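Local coordinates for 5-formyl-3-hydroxy-2-methylpyridine 4-carboxylate 5-dehydrogenase (Mesorhizobium japonicum MAFF 303099, PDB 4OM8), which catalyses the NAD(+)-dependent oxidation, and the NADH-dependent reduction, of the vitamin B6 breakdown intermediate 5-formyl-3-hydroxy-2-methylpyridine-4-carboxylate, at the interface of chains A and B. Coordinates in Å, arbitrary orientation; residue numbers count along the deposited sequence, not the author numbering. Chains: chain A/B, 5-formyl-3-hydroxy-2-methylpyridine 4-carboxylate 5-dehydrogenase.

The interface of chains A and B. Residues chain A 193-194, 197-198, 201, 252; chain B 189-190, 192-193, 196.
A:Ala193, A:Leu194 and A:Glu197 meet B:Val190 and B:Ala193 where helix 187-203 of one subunit packs on its symmetry mate. CA of A:Ala193 and CA of B:Ala193 are 5.8 Å apart, a close approach that the short alanine side chains probably permit. B:Ala193 sets its CB 3.6 Å from CB of A:Glu197 and touches the carbonyl oxygen of A:Ala193. B:Val190 uses both branches: CG1, anti to the backbone N (chi1 177°), lies 3.6 Å from CG of A:Leu194, whereas CG2 points toward CD1 of A:Leu201. A:Leu252, in the loop just after helix 238-251, packs its CD1 over one face of the B:Arg196 guanidinium, 3.7 Å above the plane toward the rim; the same methyl lies 3.8 Å from CA of B:Ala193, while CD2 approaches the carbonyl oxygen of B:Arg189.

The polar end is looser and holds an ordered water. A:Glu197 and B:Arg189 cross nearly at right angles, forming a salt bridge and hydrogen bond of 2.9 Å from NE to the carboxylate oxygen OE1. OE1 lies close to the guanidinium plane, yet NE reaches it from above the carboxylate plane (38° out of it), and the two planes are 52° apart, not a flat, two-pronged pair. NH2 adds a weak bond to the same oxygen. Water 1 lies 2.6 Å from OE1 of A:Glu197 and 3.2 Å from NH2 of B:Arg189.

Repeated by the two-fold axis, this apolar helix pairing with its charged margin helps hold the homodimer together.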
# COMPACT_ATOMS: atom_id res chain seq x y z
N ALA A 193 7.74 -8.25 1.00
CA ALA A 193 7.63 -8.66 -0.40
C ALA A 193 7.55 -7.45 -1.32
O ALA A 193 8.20 -7.41 -2.37
CB ALA A 193 6.42 -9.56 -0.59
N LEU A 194 6.75 -6.46 -0.93
CA LEU A 194 6.67 -5.18 -1.65
C LEU A 194 8.05 -4.54 -1.72
O LEU A 194 8.51 -4.15 -2.80
CB LEU A 194 5.66 -4.25 -0.95
CG LEU A 194 5.33 -2.85 -1.45
CD1 LEU A 194 4.02 -2.42 -0.79
CD2 LEU A 194 6.42 -1.84 -1.11
N GLU A 197 10.83 -6.13 -4.06
CA GLU A 197 10.72 -5.77 -5.48
C GLU A 197 11.06 -4.29 -5.72
O GLU A 197 11.76 -3.96 -6.67
CB GLU A 197 9.31 -6.08 -6.00
CG GLU A 197 9.13 -5.86 -7.51
CD GLU A 197 10.01 -6.75 -8.36
OE1 GLU A 197 10.40 -6.30 -9.45
OE2 GLU A 197 10.32 -7.89 -7.96
N ALA A 198 10.57 -3.42 -4.83
CA ALA A 198 10.85 -1.99 -4.98
C ALA A 198 12.35 -1.71 -4.92
O ALA A 198 12.88 -0.97 -5.74
CB ALA A 198 10.11 -1.19 -3.92
N LEU A 201 14.11 -2.83 -8.11
CA LEU A 201 13.91 -1.98 -9.26
C LEU A 201 14.76 -0.71 -9.18
O LEU A 201 15.28 -0.23 -10.20
CB LEU A 201 12.43 -1.63 -9.40
CG LEU A 201 11.56 -2.84 -9.78
CD1 LEU A 201 10.09 -2.53 -9.60
CD2 LEU A 201 11.83 -3.28 -11.20
N LEU A 252 9.38 -11.72 -11.33
CA LEU A 252 9.63 -10.94 -10.12
C LEU A 252 10.96 -11.30 -9.45
O LEU A 252 11.46 -12.42 -9.60
CB LEU A 252 8.50 -11.16 -9.12
CG LEU A 252 7.14 -10.63 -9.56
CD1 LEU A 252 6.09 -11.00 -8.52
CD2 LEU A 252 7.20 -9.12 -9.80
N ARG B 189 4.64 -4.35 -11.09
CA ARG B 189 5.63 -5.26 -10.52
C ARG B 189 5.57 -5.24 -9.01
O ARG B 189 5.53 -6.29 -8.35
CB ARG B 189 7.05 -4.91 -10.97
CG ARG B 189 7.31 -5.21 -12.43
CD ARG B 189 8.79 -5.05 -12.78
NE ARG B 189 9.65 -6.08 -12.21
CZ ARG B 189 9.95 -7.22 -12.81
NH1 ARG B 189 9.46 -7.51 -14.01
NH2 ARG B 189 10.77 -8.08 -12.21
N VAL B 190 5.55 -4.04 -8.44
CA VAL B 190 5.51 -3.95 -7.00
C VAL B 190 4.15 -4.46 -6.49
O VAL B 190 4.09 -5.18 -5.48
CB VAL B 190 5.78 -2.51 -6.52
CG1 VAL B 190 5.67 -2.41 -5.01
CG2 VAL B 190 7.18 -2.07 -6.96
N TYR B 192 2.21 -6.77 -7.94
CA TYR B 192 2.15 -8.22 -8.06
C TYR B 192 3.10 -8.90 -7.07
O TYR B 192 2.85 -10.03 -6.67
CB TYR B 192 2.41 -8.66 -9.52
CG TYR B 192 1.12 -8.71 -10.31
CD1 TYR B 192 0.38 -7.55 -10.55
CD2 TYR B 192 0.61 -9.91 -10.78
CE1 TYR B 192 -0.82 -7.61 -11.26
CE2 TYR B 192 -0.58 -9.97 -11.48
CZ TYR B 192 -1.29 -8.83 -11.71
OH TYR B 192 -2.47 -8.94 -12.42
N ALA B 193 4.15 -8.22 -6.64
CA ALA B 193 4.98 -8.80 -5.58
C ALA B 193 4.22 -8.85 -4.25
O ALA B 193 4.26 -9.85 -3.54
CB ALA B 193 6.27 -8.01 -5.42
N ARG B 196 1.52 -11.56 -4.68
CA ARG B 196 2.05 -12.92 -4.67
C ARG B 196 2.18 -13.44 -3.23
O ARG B 196 1.78 -14.57 -2.92
CB ARG B 196 3.40 -12.99 -5.39
CG ARG B 196 4.01 -14.40 -5.40
CD ARG B 196 5.22 -14.47 -6.30
NE ARG B 196 6.29 -13.59 -5.86
CZ ARG B 196 7.55 -13.69 -6.30
NH1 ARG B 196 7.86 -14.64 -7.17
NH2 ARG B 196 8.49 -12.85 -5.85
O HOH W 1 12.83 -6.56 -10.37